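Local coordinates for protein aldo-keto reductase 1 (PDB 5KET) that binds NADP in a TIM barrel and, as an aldo-keto reductase, probably reduces aldehydes and ketones with the hydride of the reduced cofactor, at residues A[240-245]-A[319-324]; A[200-205]-A[310-315]. One frame throughout, in Å; residues are numbered along the deposited sequence.

Overall arrangement
Both interactions tie the chain that follows helix 302-310 to loops on the cofactor side of the barrel, and both are partly buried rather than deep core. Interaction 2 comes first, where residues 310-315 run past the loop between strand 192-196 and helix 204-212; it is held by a backbone bond, an aspartate that accepts backbone N-H groups, and a cation-pi contact. Interaction 1 follows at 319-324, against the loop 240-245, and consists mainly of an arginine whose guanidinium has a backbone carbonyl over one face, with the bound NADP next to Phe320. Their centres are about 14 Å apart, yet Phe245 CD2 lies 3.5 Å from Lys313 CE, and Phe245 CB packs on the Tyr200 ring.

Interaction 1. Residues A[240-245]-A[319-324]; sequences PESAKF and RFRMDQ
Ser242 OG lies against the backbone of Arg319, 3.6 Å from Arg319 CA, and its hydrogen bond goes to the carbonyl of the preceding residue, Arg318, which Arg321 NH1 also meets in a weak hydrogen bond. The torsion chi1 (59°) sets OG between its own backbone N and carbonyl carbon, and from there it also faces the start of the arginine chain, with Arg319 CG 3.8 Å from Ser242 OG. The long side chain of Arg319 then passes Ser242 and Ala243 toward Phe245. Ser242 O sits over one face of the guanidinium, 3.1 Å above its plane and displaced toward the rim, while Arg319 NH1 comes 3.4 Å from Ala243 CA. At the guanidinium edge the model places Phe245 O implausibly close, so the detail there is doubtful.

In the (beta/alpha)8 barrel this joins the long excursion between strand 216-220 and helix 251-260 to the C-terminal tail. Next along the tail Phe320 is the centre of an inverse gamma turn, closed by a weak bond of 3.0 Å from Arg321 N to Arg319 O. Phe320 touches the bound NADP, and its ring meets that of Tyr220 edge-to-face; the two carboxylate oxygens of Glu196 take the backbone N-H groups of Arg319 and Phe320. At the start of segment 240-245, Pro240 CG packs 3.8 Å from Arg319 O, and Pro240 CB reaches to 4.4 Å from Arg321 CD.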
loop_
_atom_site.group_PDB
_atom_site.type_symbol
_atom_site.label_atom_id
_atom_site.label_comp_id
_atom_site.label_asym_id
_atom_site.label_seq_id
_atom_site.Cartn_x
_atom_site.Cartn_y
_atom_site.Cartn_z
ATOM N N PRO A 240 8.868 10.406 -14.080
ATOM C CA PRO A 240 8.825 11.752 -13.486
ATOM C C PRO A 240 10.190 12.161 -12.971
ATOM O O PRO A 240 11.066 11.333 -12.722
ATOM C CB PRO A 240 7.832 11.625 -12.324
ATOM C CG PRO A 240 7.280 10.267 -12.380
ATOM C CD PRO A 240 7.889 9.490 -13.489
ATOM N N GLU A 241 10.369 13.468 -12.794
ATOM C CA GLU A 241 11.637 13.926 -12.259
ATOM C C GLU A 241 11.773 13.639 -10.772
ATOM O O GLU A 241 12.902 13.486 -10.287
ATOM C CB GLU A 241 11.829 15.416 -12.556
ATOM C CG GLU A 241 11.689 15.750 -14.037
ATOM C CD GLU A 241 12.980 15.550 -14.829
ATOM O OE1 GLU A 241 14.082 15.766 -14.274
ATOM O OE2 GLU A 241 12.881 15.148 -16.009
ATOM N N SER A 242 10.667 13.513 -10.033
ATOM C CA SER A 242 10.757 13.114 -8.634
ATOM C C SER A 242 11.252 11.684 -8.480
ATOM O O SER A 242 11.728 11.316 -7.400
ATOM C CB SER A 242 9.402 13.265 -7.950
ATOM O OG SER A 242 8.420 12.473 -8.592
ATOM N N ALA A 243 11.135 10.867 -9.528
ATOM C CA ALA A 243 11.676 9.515 -9.506
ATOM C C ALA A 243 13.186 9.494 -9.668
ATOM O O ALA A 243 13.794 8.425 -9.544
ATOM C CB ALA A 243 11.024 8.666 -10.601
ATOM N N LYS A 244 13.795 10.646 -9.958
ATOM C CA LYS A 244 15.242 10.789 -10.059
ATOM C C LYS A 244 15.872 11.236 -8.744
ATOM O O LYS A 244 16.895 11.929 -8.758
ATOM C CB LYS A 244 15.591 11.781 -11.174
ATOM C CG LYS A 244 15.116 11.387 -12.573
ATOM C CD LYS A 244 15.431 12.483 -13.591
ATOM C CE LYS A 244 15.354 11.978 -15.032
ATOM N NZ LYS A 244 14.015 11.428 -15.380
ATOM N N PHE A 245 15.277 10.875 -7.607
ATOM C CA PHE A 245 15.764 11.284 -6.291
ATOM C C PHE A 245 15.815 10.076 -5.378
ATOM O O PHE A 245 14.770 9.505 -5.056
ATOM C CB PHE A 245 14.873 12.354 -5.671
ATOM C CG PHE A 245 15.040 13.696 -6.278
ATOM C CD1 PHE A 245 14.316 14.051 -7.400
ATOM C CD2 PHE A 245 15.929 14.605 -5.737
ATOM C CE1 PHE A 245 14.467 15.293 -7.972
ATOM C CE2 PHE A 245 16.087 15.849 -6.303
ATOM C CZ PHE A 245 15.353 16.194 -7.425
ATOM N N ARG A 319 6.306 10.172 -7.038
ATOM C CA ARG A 319 6.690 9.349 -8.172
ATOM C C ARG A 319 5.551 8.484 -8.652
ATOM O O ARG A 319 5.480 8.171 -9.844
ATOM C CB ARG A 319 7.846 8.431 -7.801
ATOM C CG ARG A 319 8.766 9.088 -6.868
ATOM C CD ARG A 319 9.380 8.139 -5.852
ATOM N NE ARG A 319 10.629 8.762 -5.369
ATOM C CZ ARG A 319 11.838 8.465 -5.827
ATOM N NH1 ARG A 319 12.002 7.559 -6.788
ATOM N NH2 ARG A 319 12.883 9.074 -5.365
ATOM N N PHE A 320 4.681 8.061 -7.737
ATOM C CA PHE A 320 3.481 7.308 -8.100
ATOM C C PHE A 320 2.363 8.296 -8.424
ATOM O O PHE A 320 1.358 8.422 -7.721
ATOM C CB PHE A 320 3.093 6.347 -6.986
ATOM C CG PHE A 320 4.077 5.235 -6.780
ATOM C CD1 PHE A 320 5.282 5.461 -6.119
ATOM C CD2 PHE A 320 3.804 3.964 -7.257
ATOM C CE1 PHE A 320 6.189 4.433 -5.941
ATOM C CE2 PHE A 320 4.697 2.941 -7.080
ATOM C CZ PHE A 320 5.892 3.170 -6.417
ATOM N N ARG A 321 2.581 9.036 -9.508
ATOM C CA ARG A 321 1.563 9.941 -9.999
ATOM C C ARG A 321 0.501 9.159 -10.756
ATOM O O ARG A 321 0.650 7.969 -11.049
ATOM C CB ARG A 321 2.171 11.014 -10.904
ATOM C CG ARG A 321 3.454 11.614 -10.383
ATOM C CD ARG A 321 3.820 12.882 -11.139
ATOM N NE ARG A 321 3.211 14.069 -10.539
ATOM C CZ ARG A 321 3.752 14.768 -9.540
ATOM N NH1 ARG A 321 4.922 14.399 -9.016
ATOM N NH2 ARG A 321 3.121 15.836 -9.059
ATOM N N MET A 322 -0.585 9.853 -11.079
ATOM C CA MET A 322 -1.717 9.275 -11.790
ATOM C C MET A 322 -2.063 10.224 -12.937
ATOM O O MET A 322 -3.106 10.881 -12.939
ATOM C CB MET A 322 -2.899 9.057 -10.846
ATOM C CG MET A 322 -3.626 7.743 -11.032
ATOM S SD MET A 322 -5.010 7.575 -9.888
ATOM C CE MET A 322 -4.135 7.592 -8.333
ATOM N N ASP A 323 -1.155 10.311 -13.912
ATOM C CA ASP A 323 -1.360 11.210 -15.038
ATOM C C ASP A 323 -0.936 10.573 -16.355
ATOM O O ASP A 323 -0.602 11.299 -17.299
ATOM C CB ASP A 323 -0.599 12.522 -14.835
ATOM C CG ASP A 323 0.884 12.302 -14.536
ATOM O OD1 ASP A 323 1.366 11.151 -14.647
ATOM O OD2 ASP A 323 1.569 13.290 -14.190
ATOM N N GLN A 324 -0.939 9.241 -16.439
ATOM C CA GLN A 324 -0.468 8.573 -17.649
ATOM C C GLN A 324 -1.340 8.911 -18.856
ATOM O O GLN A 324 -0.824 9.153 -19.953
ATOM C CB GLN A 324 -0.418 7.061 -17.422
#

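Interaction 2. Residues A[200-205]-A[310-315]; sequences YFQQRE and SLDKRA
The Tyr200 ring carries the ammonium of Lys313 over one face, a cation-pi contact with Lys313 NZ 4.2 Å from the ring centroid. The lysine chain runs abreast of the tyrosine in the same direction, and the tyrosine hydroxyl is hydrogen-bonded to Asp250. Phe201 meets the other segment with its edge instead: Arg314 O approaches near the ring plane, closest to CD1 and CE1.

Between these rings the backbones are joined by Lys313 N to Tyr200 O at 2.9 Å, the donor standing above the carbonyl plane. Asp312 has its CG anti to the backbone N (chi1 179°), and its carboxylate accepts from both segments. Asp312 OD1 takes Arg314 N at 2.7 Å, from above the carboxylate plane, which makes an Asx turn, and across the contact it takes a weak but nearly straight bond (169°) from Gln202 N at 3.3 Å. The Gln202 amide stacks on the carboxylate with the planes 27° apart. Beside it Arg204 CG packs 3.7 Å from Asp312 OD2, while the Arg204 guanidinium goes on to a salt bridge with Asp309.

The contact joins the turn leading from strand 192-196 into helix 204-212, whose N-cap position is Gln203, to the chain leaving helix 302-310, with Leu311 packed on Val252 and Val253 of helix 251-260.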
loop_
_atom_site.group_PDB
_atom_site.type_symbol
_atom_site.label_atom_id
_atom_site.label_comp_id
_atom_site.label_asym_id
_atom_site.label_seq_id
_atom_site.Cartn_x
_atom_site.Cartn_y
_atom_site.Cartn_z
ATOM N N TYR A 200 11.079 11.932 1.357
ATOM C CA TYR A 200 10.937 12.902 0.277
ATOM C C TYR A 200 9.489 13.317 0.035
ATOM O O TYR A 200 9.256 14.300 -0.675
ATOM C CB TYR A 200 11.533 12.348 -1.023
ATOM C CG TYR A 200 13.046 12.337 -1.043
ATOM C CD1 TYR A 200 13.773 13.020 -0.072
ATOM C CD2 TYR A 200 13.746 11.653 -2.035
ATOM C CE1 TYR A 200 15.161 13.018 -0.085
ATOM C CE2 TYR A 200 15.126 11.651 -2.059
ATOM C CZ TYR A 200 15.829 12.331 -1.079
ATOM O OH TYR A 200 17.199 12.324 -1.097
ATOM N N PHE A 201 8.524 12.600 0.629
ATOM C CA PHE A 201 7.090 12.753 0.434
ATOM C C PHE A 201 6.409 12.334 1.742
ATOM O O PHE A 201 5.727 11.313 1.845
ATOM C CB PHE A 201 6.617 11.916 -0.755
ATOM C CG PHE A 201 5.266 12.301 -1.282
ATOM C CD1 PHE A 201 5.005 13.598 -1.693
ATOM C CD2 PHE A 201 4.260 11.357 -1.385
ATOM C CE1 PHE A 201 3.765 13.943 -2.178
ATOM C CE2 PHE A 201 3.023 11.696 -1.871
ATOM C CZ PHE A 201 2.774 12.993 -2.263
ATOM N N GLN A 202 6.598 13.140 2.790
ATOM C CA GLN A 202 6.197 12.731 4.134
ATOM C C GLN A 202 4.692 12.816 4.379
ATOM O O GLN A 202 4.209 12.222 5.353
ATOM C CB GLN A 202 6.935 13.574 5.175
ATOM C CG GLN A 202 8.418 13.303 5.217
ATOM C CD GLN A 202 9.187 14.318 6.027
ATOM O OE1 GLN A 202 10.368 14.559 5.774
ATOM N NE2 GLN A 202 8.529 14.925 6.998
ATOM N N GLN A 203 3.947 13.535 3.537
ATOM C CA GLN A 203 2.491 13.618 3.638
ATOM C C GLN A 203 2.068 14.089 5.024
ATOM O O GLN A 203 1.110 13.576 5.607
ATOM C CB GLN A 203 1.820 12.281 3.284
ATOM C CG GLN A 203 2.056 11.811 1.859
ATOM C CD GLN A 203 0.844 11.995 0.962
ATOM O OE1 GLN A 203 0.216 13.059 0.955
ATOM N NE2 GLN A 203 0.526 10.966 0.173
ATOM N N ARG A 204 2.801 15.076 5.553
ATOM C CA ARG A 204 2.473 15.644 6.859
ATOM C C ARG A 204 0.990 15.954 6.968
ATOM O O ARG A 204 0.327 15.564 7.938
ATOM C CB ARG A 204 3.283 16.921 7.110
ATOM C CG ARG A 204 4.665 16.921 6.543
ATOM C CD ARG A 204 5.513 15.933 7.263
ATOM N NE ARG A 204 5.177 15.897 8.665
ATOM C CZ ARG A 204 5.901 15.277 9.576
ATOM N NH1 ARG A 204 7.009 14.639 9.234
ATOM N NH2 ARG A 204 5.514 15.288 10.837
ATOM N N GLU A 205 0.453 16.643 5.960
ATOM C CA GLU A 205 -0.918 17.131 6.032
ATOM C C GLU A 205 -1.924 15.987 5.992
ATOM O O GLU A 205 -2.907 15.989 6.742
ATOM C CB GLU A 205 -1.171 18.113 4.896
ATOM C CG GLU A 205 -0.458 19.420 5.084
ATOM C CD GLU A 205 -0.797 20.426 4.006
ATOM O OE1 GLU A 205 -0.697 20.080 2.805
ATOM O OE2 GLU A 205 -1.194 21.554 4.367
ATOM N N SER A 310 13.444 18.058 7.149
ATOM C CA SER A 310 13.856 19.035 6.146
ATOM C C SER A 310 13.925 18.421 4.756
ATOM O O SER A 310 13.777 19.133 3.754
ATOM C CB SER A 310 15.206 19.648 6.518
ATOM O OG SER A 310 15.067 20.600 7.559
ATOM N N LEU A 311 14.134 17.110 4.673
ATOM C CA LEU A 311 14.298 16.471 3.378
ATOM C C LEU A 311 13.010 16.441 2.576
ATOM O O LEU A 311 13.064 16.240 1.357
ATOM C CB LEU A 311 14.814 15.050 3.575
ATOM C CG LEU A 311 16.241 14.957 4.106
ATOM C CD1 LEU A 311 16.596 13.493 4.269
ATOM C CD2 LEU A 311 17.193 15.720 3.197
ATOM N N ASP A 312 11.868 16.650 3.228
ATOM C CA ASP A 312 10.564 16.488 2.588
ATOM C C ASP A 312 10.400 17.453 1.420
ATOM O O ASP A 312 10.661 18.653 1.546
ATOM C CB ASP A 312 9.459 16.698 3.627
ATOM C CG ASP A 312 8.051 16.575 3.049
ATOM O OD1 ASP A 312 7.891 16.033 1.931
ATOM O OD2 ASP A 312 7.097 17.013 3.737
ATOM N N LYS A 313 9.980 16.914 0.276
ATOM C CA LYS A 313 9.729 17.695 -0.926
ATOM C C LYS A 313 8.250 17.995 -1.140
ATOM O O LYS A 313 7.908 18.653 -2.128
ATOM C CB LYS A 313 10.287 16.967 -2.154
ATOM C CG LYS A 313 11.808 16.887 -2.183
ATOM C CD LYS A 313 12.307 16.014 -3.327
ATOM C CE LYS A 313 13.763 16.324 -3.650
ATOM N NZ LYS A 313 14.623 16.260 -2.437
ATOM N N ARG A 314 7.381 17.543 -0.228
ATOM C CA ARG A 314 5.931 17.660 -0.341
ATOM C C ARG A 314 5.443 17.372 -1.754
ATOM O O ARG A 314 5.939 16.442 -2.391
ATOM C CB ARG A 314 5.474 19.033 0.123
ATOM C CG ARG A 314 6.267 19.543 1.287
ATOM C CD ARG A 314 5.871 20.954 1.632
ATOM N NE ARG A 314 6.466 21.922 0.701
ATOM C CZ ARG A 314 7.729 22.322 0.730
ATOM N NH1 ARG A 314 8.564 21.842 1.640
ATOM N NH2 ARG A 314 8.169 23.192 -0.152
ATOM N N ALA A 315 4.491 18.160 -2.250
ATOM C CA ALA A 315 3.951 17.927 -3.585
ATOM C C ALA A 315 5.071 17.823 -4.611
ATOM O O ALA A 315 5.940 18.697 -4.703
ATOM C CB ALA A 315 2.982 19.042 -3.967
#